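Local structure of beta-N-acetylglucosaminidase (3WO8) at residues P168-F173 with R206-R211. The protein probably releases terminal non-reducing N-acetyl-D-hexosamine residues from N-acetyl-beta-D-hexosaminides by hydrolysis, as a family 3 glycoside hydrolase. Numbering follows the deposited sequence.
Sequences PCIKHF and RKVLER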
ATOM      1  N   PRO B 168     -15.293  12.533   5.330  1.00 33.15           N
ATOM      2  CA  PRO B 168     -15.985  11.588   4.498  1.00 33.33           C
ATOM      3  C   PRO B 168     -17.063  12.251   3.735  1.00 37.73           C
ATOM      4  O   PRO B 168     -17.420  13.396   3.991  1.00 37.24           O
ATOM      5  CB  PRO B 168     -16.607  10.621   5.491  1.00 35.38           C
ATOM      6  CG  PRO B 168     -16.899  11.497   6.677  1.00 38.06           C
ATOM      7  CD  PRO B 168     -15.808  12.559   6.695  1.00 33.55           C
ATOM      8  N   CYS B 169     -17.603  11.481   2.812  1.00 44.09           N
ATOM      9  CA  CYS B 169     -18.706  11.889   1.994  1.00 41.92           C
ATOM     10  C   CYS B 169     -19.782  10.794   1.924  1.00 40.80           C
ATOM     11  O   CYS B 169     -19.609   9.796   1.255  1.00 39.03           O
ATOM     12  CB  CYS B 169     -18.187  12.185   0.610  1.00 44.82           C
ATOM     13  SG  CYS B 169     -19.497  12.891  -0.386  1.00 41.64           S
ATOM     14  N   ILE B 170     -20.883  10.967   2.635  1.00 41.44           N
ATOM     15  CA  ILE B 170     -21.964   9.976   2.560  1.00 43.64           C
ATOM     16  C   ILE B 170     -22.658  10.079   1.213  1.00 41.11           C
ATOM     17  O   ILE B 170     -22.758  11.165   0.629  1.00 40.94           O
ATOM     18  CB  ILE B 170     -22.985  10.109   3.704  1.00 42.82           C
ATOM     19  CG1 ILE B 170     -23.570  11.520   3.769  1.00 42.02           C
ATOM     20  CG2 ILE B 170     -22.300   9.773   5.010  1.00 43.27           C
ATOM     21  CD1 ILE B 170     -24.609  11.661   4.862  1.00 43.44           C
ATOM     22  N   LYS B 171     -23.094   8.937   0.707  1.00 40.43           N
ATOM     23  CA  LYS B 171     -23.668   8.890  -0.626  1.00 41.11           C
ATOM     24  C   LYS B 171     -24.617   7.708  -0.766  1.00 43.28           C
ATOM     25  O   LYS B 171     -24.535   6.761   0.017  1.00 39.47           O
ATOM     26  CB  LYS B 171     -22.561   8.879  -1.684  1.00 43.32           C
ATOM     27  CG  LYS B 171     -21.547   7.750  -1.584  1.00 45.33           C
ATOM     28  CD  LYS B 171     -20.311   7.970  -2.483  1.00 40.76           C
ATOM     29  CE  LYS B 171     -19.819   6.612  -2.966  1.00 41.36           C
ATOM     30  NZ  LYS B 171     -18.379   6.518  -3.279  1.00 42.80           N
ATOM     31  N   HIS B 172     -25.580   7.778  -1.694  1.00 46.79           N
ATOM     32  CA  HIS B 172     -25.925   8.975  -2.496  1.00 47.21           C
ATOM     33  C   HIS B 172     -27.250   9.503  -2.022  1.00 48.44           C
ATOM     34  O   HIS B 172     -28.227   8.740  -1.954  1.00 45.03           O
ATOM     35  CB  HIS B 172     -26.079   8.617  -3.966  1.00 47.88           C
ATOM     36  CG  HIS B 172     -24.883   7.933  -4.545  1.00 45.91           C
ATOM     37  ND1 HIS B 172     -24.583   6.608  -4.292  1.00 42.22           N
ATOM     38  CD2 HIS B 172     -23.898   8.403  -5.348  1.00 43.05           C
ATOM     39  CE1 HIS B 172     -23.481   6.289  -4.940  1.00 43.51           C
ATOM     40  NE2 HIS B 172     -23.050   7.358  -5.591  1.00 42.71           N
ATOM     41  N   PHE B 173     -27.289  10.792  -1.696  1.00 48.69           N
ATOM     42  CA  PHE B 173     -28.468  11.365  -1.064  1.00 50.83           C
ATOM     43  C   PHE B 173     -29.634  11.578  -2.062  1.00 50.86           C
ATOM     44  O   PHE B 173     -29.443  12.203  -3.117  1.00 44.93           O
ATOM     45  CB  PHE B 173     -28.109  12.694  -0.382  1.00 52.41           C
ATOM     46  CG  PHE B 173     -29.249  13.286   0.429  1.00 52.43           C
ATOM     47  CD1 PHE B 173     -29.546  12.795   1.690  1.00 49.39           C
ATOM     48  CD2 PHE B 173     -30.035  14.323  -0.086  1.00 54.43           C
ATOM     49  CE1 PHE B 173     -30.599  13.317   2.419  1.00 52.41           C
ATOM     50  CE2 PHE B 173     -31.084  14.857   0.644  1.00 53.11           C
ATOM     51  CZ  PHE B 173     -31.367  14.352   1.899  1.00 53.08           C
ATOM     52  N   ARG B 206     -29.963  10.735   8.096  1.00 48.91           N
ATOM     53  CA  ARG B 206     -30.400  11.532   9.229  1.00 49.84           C
ATOM     54  C   ARG B 206     -29.494  11.257  10.383  1.00 45.94           C
ATOM     55  O   ARG B 206     -29.026  12.179  11.034  1.00 45.74           O
ATOM     56  CB  ARG B 206     -31.834  11.165   9.649  1.00 52.95           C
ATOM     57  CG  ARG B 206     -32.831  11.130   8.507  1.00 52.07           C
ATOM     58  CD  ARG B 206     -34.242  11.362   8.937  1.00 50.27           C
ATOM     59  NE  ARG B 206     -35.052  10.151   9.081  1.00 50.45           N
ATOM     60  CZ  ARG B 206     -35.663   9.780  10.201  1.00 48.20           C
ATOM     61  NH1 ARG B 206     -35.522  10.499  11.292  1.00 50.55           N
ATOM     62  NH2 ARG B 206     -36.423   8.693  10.238  1.00 50.03           N
ATOM     63  N   LYS B 207     -29.279   9.977  10.654  1.00 50.54           N
ATOM     64  CA  LYS B 207     -28.468   9.577  11.805  1.00 57.24           C
ATOM     65  C   LYS B 207     -27.047  10.124  11.701  1.00 52.81           C
ATOM     66  O   LYS B 207     -26.591  10.799  12.636  1.00 51.98           O
ATOM     67  CB  LYS B 207     -28.514   8.065  12.063  1.00 61.84           C
ATOM     68  CG  LYS B 207     -29.578   7.658  13.091  1.00 72.35           C
ATOM     69  CD  LYS B 207     -30.981   8.266  12.848  1.00 76.94           C
ATOM     70  CE  LYS B 207     -31.944   8.152  14.054  1.00 75.02           C
ATOM     71  NZ  LYS B 207     -32.365   9.471  14.603  1.00 66.72           N
ATOM     72  N   VAL B 208     -26.375   9.918  10.571  1.00 44.88           N
ATOM     73  CA  VAL B 208     -25.015  10.465  10.433  1.00 44.89           C
ATOM     74  C   VAL B 208     -25.016  11.975  10.523  1.00 44.97           C
ATOM     75  O   VAL B 208     -24.134  12.570  11.158  1.00 44.77           O
ATOM     76  CB  VAL B 208     -24.311  10.049   9.113  1.00 43.41           C
ATOM     77  CG1 VAL B 208     -22.941  10.725   8.963  1.00 42.30           C
ATOM     78  CG2 VAL B 208     -24.151   8.544   9.057  1.00 42.02           C
ATOM     79  N   LEU B 209     -25.999  12.600   9.878  1.00 51.41           N
ATOM     80  CA  LEU B 209     -25.937  14.050   9.614  1.00 50.67           C
ATOM     81  C   LEU B 209     -26.183  14.918  10.841  1.00 51.43           C
ATOM     82  O   LEU B 209     -25.628  16.007  10.937  1.00 46.41           O
ATOM     83  CB  LEU B 209     -26.859  14.456   8.453  1.00 49.05           C
ATOM     84  CG  LEU B 209     -26.242  14.267   7.070  1.00 48.41           C
ATOM     85  CD1 LEU B 209     -27.259  14.515   5.978  1.00 46.07           C
ATOM     86  CD2 LEU B 209     -25.037  15.184   6.885  1.00 49.35           C
ATOM     87  N   GLU B 210     -27.002  14.435  11.770  1.00 55.96           N
ATOM     88  CA  GLU B 210     -27.239  15.174  13.011  1.00 67.64           C
ATOM     89  C   GLU B 210     -26.270  14.803  14.151  1.00 69.73           C
ATOM     90  O   GLU B 210     -26.271  15.436  15.205  1.00 65.13           O
ATOM     91  CB  GLU B 210     -28.712  15.054  13.427  1.00 77.45           C
ATOM     92  CG  GLU B 210     -29.163  13.684  13.934  1.00 78.84           C
ATOM     93  CD  GLU B 210     -30.609  13.357  13.546  1.00 82.02           C
ATOM     94  OE1 GLU B 210     -31.265  14.153  12.810  1.00 64.47           O
ATOM     95  OE2 GLU B 210     -31.085  12.274  13.966  1.00 90.29           O
ATOM     96  N   ARG B 211     -25.428  13.801  13.914  1.00 72.31           N
ATOM     97  CA  ARG B 211     -24.338  13.485  14.816  1.00 76.95           C
ATOM     98  C   ARG B 211     -22.997  14.109  14.381  1.00 78.91           C
ATOM     99  O   ARG B 211     -22.162  14.413  15.235  1.00 85.86           O
ATOM    100  CB  ARG B 211     -24.205  11.967  14.964  1.00 82.97           C
ATOM    101  CG  ARG B 211     -25.337  11.339  15.771  1.00 90.43           C
ATOM    102  CD  ARG B 211     -25.321   9.808  15.748  1.00 93.53           C
ATOM    103  NE  ARG B 211     -24.080   9.226  16.280  1.00100.02           N
ATOM    104  CZ  ARG B 211     -23.863   7.917  16.469  1.00 98.55           C
ATOM    105  NH1 ARG B 211     -22.691   7.500  16.956  1.00 96.58           N
ATOM    106  NH2 ARG B 211     -24.801   7.015  16.173  1.00 86.14           N
TER
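In the TIM barrel of this family 3 glycoside hydrolase, a long connection that includes a short strand and a short helix leads from strand 167-173 to helix 203-211, and the chain then enters the parallel neighbour, strand 216-219; within this beta-alpha-beta unit I170 packs against V208 and L209. I170 leaves the strand toward the helix, and its two branches touch different residues. CD1 reaches CG of L209 at 3.8 Å, and both leucine methyls, CD1 and CD2, lie 4.1 Å from that same I170 CD1, which therefore sits against the forked end of the leucine. The other branch, CG2, meets CG1 of V208 at 4.1 Å, the two side chains running past each other in opposite directions. Chi1 of 55° tucks I170 CG1 between its own backbone N and carbonyl carbon, and the extended chi2 of 178° then carries CD1 out to the leucine. All three side chains are buried, and the contact is purely apolar. C158 of helix 147-164 touches both I170 and V208, so that helix packs beside this pair; L209 also leans on V217 of the next strand and on L243 of helix 236-247. Beyond I170, K171 forms a salt bridge with E76, and the chain then turns at H172, after a cis peptide bond, with H172 ND1 hydrogen-bonded to D128. The outer surface of the helix is polar, with K207 and E210 paired one turn apart in a salt bridge, where K207 NZ lies 3.1 Å from E210 OE2 and approaches it nearly in line with the carboxylate C-O bond.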